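Local atomic coordinates of amine oxidase (Emericella nidulans, PDB entry 3PGB), a protein that probably oxidises primary amines with molecular oxygen to aldehydes, releasing ammonia and hydrogen peroxide, by means of a copper ion and a topaquinone cofactor. Residues A[439-444]-A[774-779]. Residues are numbered along the deposited sequence; the frame is centred on the assembly and turned at random.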
loop_
_atom_site.group_PDB
_atom_site.type_symbol
_atom_site.label_atom_id
_atom_site.label_comp_id
_atom_site.label_asym_id
_atom_site.label_seq_id
_atom_site.Cartn_x
_atom_site.Cartn_y
_atom_site.Cartn_z
ATOM N N HIS A 439 -2.240 -32.397 -16.035
ATOM C CA HIS A 439 -2.871 -32.155 -14.757
ATOM C C HIS A 439 -3.649 -30.864 -14.921
ATOM O O HIS A 439 -3.084 -29.856 -15.341
ATOM C CB HIS A 439 -1.799 -32.009 -13.673
ATOM C CG HIS A 439 -1.048 -33.274 -13.384
ATOM N ND1 HIS A 439 -1.043 -33.870 -12.141
ATOM C CD2 HIS A 439 -0.286 -34.062 -14.181
ATOM C CE1 HIS A 439 -0.306 -34.967 -12.184
ATOM N NE2 HIS A 439 0.164 -35.106 -13.410
ATOM N N THR A 440 -4.945 -30.906 -14.622
ATOM C CA THR A 440 -5.785 -29.716 -14.646
ATOM C C THR A 440 -6.125 -29.321 -13.212
ATOM O O THR A 440 -6.622 -30.140 -12.437
ATOM C CB THR A 440 -7.082 -29.945 -15.458
ATOM O OG1 THR A 440 -6.759 -30.076 -16.849
ATOM C CG2 THR A 440 -8.058 -28.774 -15.281
ATOM N N HIS A 441 -5.816 -28.073 -12.867
ATOM C CA HIS A 441 -6.232 -27.476 -11.606
ATOM C C HIS A 441 -7.548 -26.758 -11.848
ATOM O O HIS A 441 -7.577 -25.686 -12.459
ATOM C CB HIS A 441 -5.191 -26.473 -11.100
ATOM C CG HIS A 441 -3.900 -27.101 -10.677
ATOM N ND1 HIS A 441 -3.846 -28.206 -9.850
ATOM C CD2 HIS A 441 -2.617 -26.772 -10.956
ATOM C CE1 HIS A 441 -2.582 -28.533 -9.643
ATOM N NE2 HIS A 441 -1.816 -27.676 -10.298
ATOM N N VAL A 442 -8.637 -27.356 -11.372
ATOM C CA VAL A 442 -9.965 -26.814 -11.608
ATOM C C VAL A 442 -10.136 -25.540 -10.804
ATOM O O VAL A 442 -9.792 -25.509 -9.634
ATOM C CB VAL A 442 -11.065 -27.819 -11.208
ATOM C CG1 VAL A 442 -12.451 -27.174 -11.315
ATOM C CG2 VAL A 442 -10.980 -29.061 -12.075
ATOM N N ASP A 443 -10.653 -24.493 -11.440
ATOM C CA ASP A 443 -10.960 -23.247 -10.751
ATOM C C ASP A 443 -9.765 -22.774 -9.928
ATOM O O ASP A 443 -9.844 -22.619 -8.703
ATOM C CB ASP A 443 -12.197 -23.420 -9.870
ATOM C CG ASP A 443 -13.431 -23.825 -10.662
ATOM O OD1 ASP A 443 -14.353 -24.409 -10.054
ATOM O OD2 ASP A 443 -13.490 -23.560 -11.881
ATOM N N SER A 444 -8.654 -22.564 -10.627
ATOM C CA SER A 444 -7.419 -22.078 -10.020
ATOM C C SER A 444 -7.147 -20.604 -10.345
ATOM O O SER A 444 -6.399 -19.956 -9.630
ATOM C CB SER A 444 -6.242 -22.949 -10.451
ATOM O OG SER A 444 -6.376 -23.356 -11.798
ATOM N N GLN A 774 -12.460 -30.710 -5.642
ATOM C CA GLN A 774 -11.957 -31.968 -6.211
ATOM C C GLN A 774 -10.437 -31.991 -6.341
ATOM O O GLN A 774 -9.804 -33.036 -6.156
ATOM C CB GLN A 774 -12.622 -32.266 -7.562
ATOM C CG GLN A 774 -12.424 -31.213 -8.645
ATOM C CD GLN A 774 -13.364 -31.420 -9.820
ATOM O OE1 GLN A 774 -14.042 -30.491 -10.255
ATOM N NE2 GLN A 774 -13.421 -32.648 -10.327
ATOM N N GLY A 775 -9.855 -30.843 -6.658
ATOM C CA GLY A 775 -8.409 -30.725 -6.764
ATOM C C GLY A 775 -7.918 -30.969 -8.178
ATOM O O GLY A 775 -8.454 -30.406 -9.138
ATOM N N ASP A 776 -6.906 -31.823 -8.302
ATOM C CA ASP A 776 -6.147 -31.955 -9.543
ATOM C C ASP A 776 -6.678 -33.092 -10.420
ATOM O O ASP A 776 -6.618 -34.255 -10.033
ATOM C CB ASP A 776 -4.663 -32.166 -9.208
ATOM C CG ASP A 776 -3.843 -32.621 -10.400
ATOM O OD1 ASP A 776 -4.245 -32.329 -11.553
ATOM O OD2 ASP A 776 -2.796 -33.272 -10.176
ATOM N N VAL A 777 -7.173 -32.745 -11.607
ATOM C CA VAL A 777 -7.726 -33.728 -12.539
ATOM C C VAL A 777 -6.680 -34.160 -13.565
ATOM O O VAL A 777 -6.305 -33.387 -14.444
ATOM C CB VAL A 777 -8.961 -33.174 -13.265
ATOM C CG1 VAL A 777 -9.531 -34.218 -14.224
ATOM C CG2 VAL A 777 -10.007 -32.736 -12.252
ATOM N N VAL A 778 -6.233 -35.409 -13.449
ATOM C CA VAL A 778 -5.145 -35.933 -14.272
ATOM C C VAL A 778 -5.682 -36.718 -15.471
ATOM O O VAL A 778 -6.571 -37.556 -15.321
ATOM C CB VAL A 778 -4.205 -36.856 -13.453
ATOM C CG1 VAL A 778 -2.918 -37.125 -14.226
ATOM C CG2 VAL A 778 -3.888 -36.243 -12.087
ATOM N N VAL A 779 -5.142 -36.423 -16.653
ATOM C CA VAL A 779 -5.434 -37.167 -17.883
ATOM C C VAL A 779 -4.118 -37.641 -18.500
ATOM O O VAL A 779 -3.239 -36.822 -18.786
ATOM C CB VAL A 779 -6.173 -36.292 -18.928
ATOM C CG1 VAL A 779 -6.185 -36.976 -20.292
ATOM C CG2 VAL A 779 -7.594 -35.978 -18.470
#
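Strands 439-441 and 776-779 run nearly antiparallel and join at Thr-440 and Val-777, a hydrogen-bonded pair: Thr-440 N donates to Val-777 O (2.8 Å) and Val-777 N returns to Thr-440 O (2.8 Å). His-439 faces Val-778 and His-441 faces Asp-776 in the flanking non-hydrogen-bonded pairs, so these four side chains share one face of the sheet.

On that face the main polar link is diagonal. With its CG anti to the backbone N (chi1 167°), Asp-776 leans toward His-439, whose ND1 donates to OD2 over 2.7 Å. The oxygen accepts the bond through its syn lone pair and lies close to the ring plane, at the edge; ring and carboxylate are nearly coplanar, 28° apart. Histidine suits this place because its second nitrogen, NE2, bonds Glu-437 on its own strand. Val-778 lies beside the imidazole, pointing the same way, and its CG1 makes a CH-pi contact 3.9 Å from the ring centroid. The ring of His-441, near the CB of Asp-776, has its NE2 bonded to the carbonyl of Pro-410.

The opposite face carries Thr-440 and Val-777; Thr-440 and Val-442 touch the N-acetylglucosamine of the glycan at Asn-429. Where the chain turns a corner, Val-442 sets its CG2 3.8 Å from CG2 of Val-777, and CG1 equally far from OE1 of Gln-774, whose NE2 bonds Tyr-791. Gly-775 fits its backbone, with positive phi, where a CB would jam against the carbonyl oxygen of Gln-774.

The contact thus joins strand 776-781, near the C-terminus, to strand 437-451, more than 300 residues earlier, away from the copper site. Between two acidic partners, Asp-776 and Glu-437, the imidazole of His-439 has both nitrogens engaged, which would favour its protonated form.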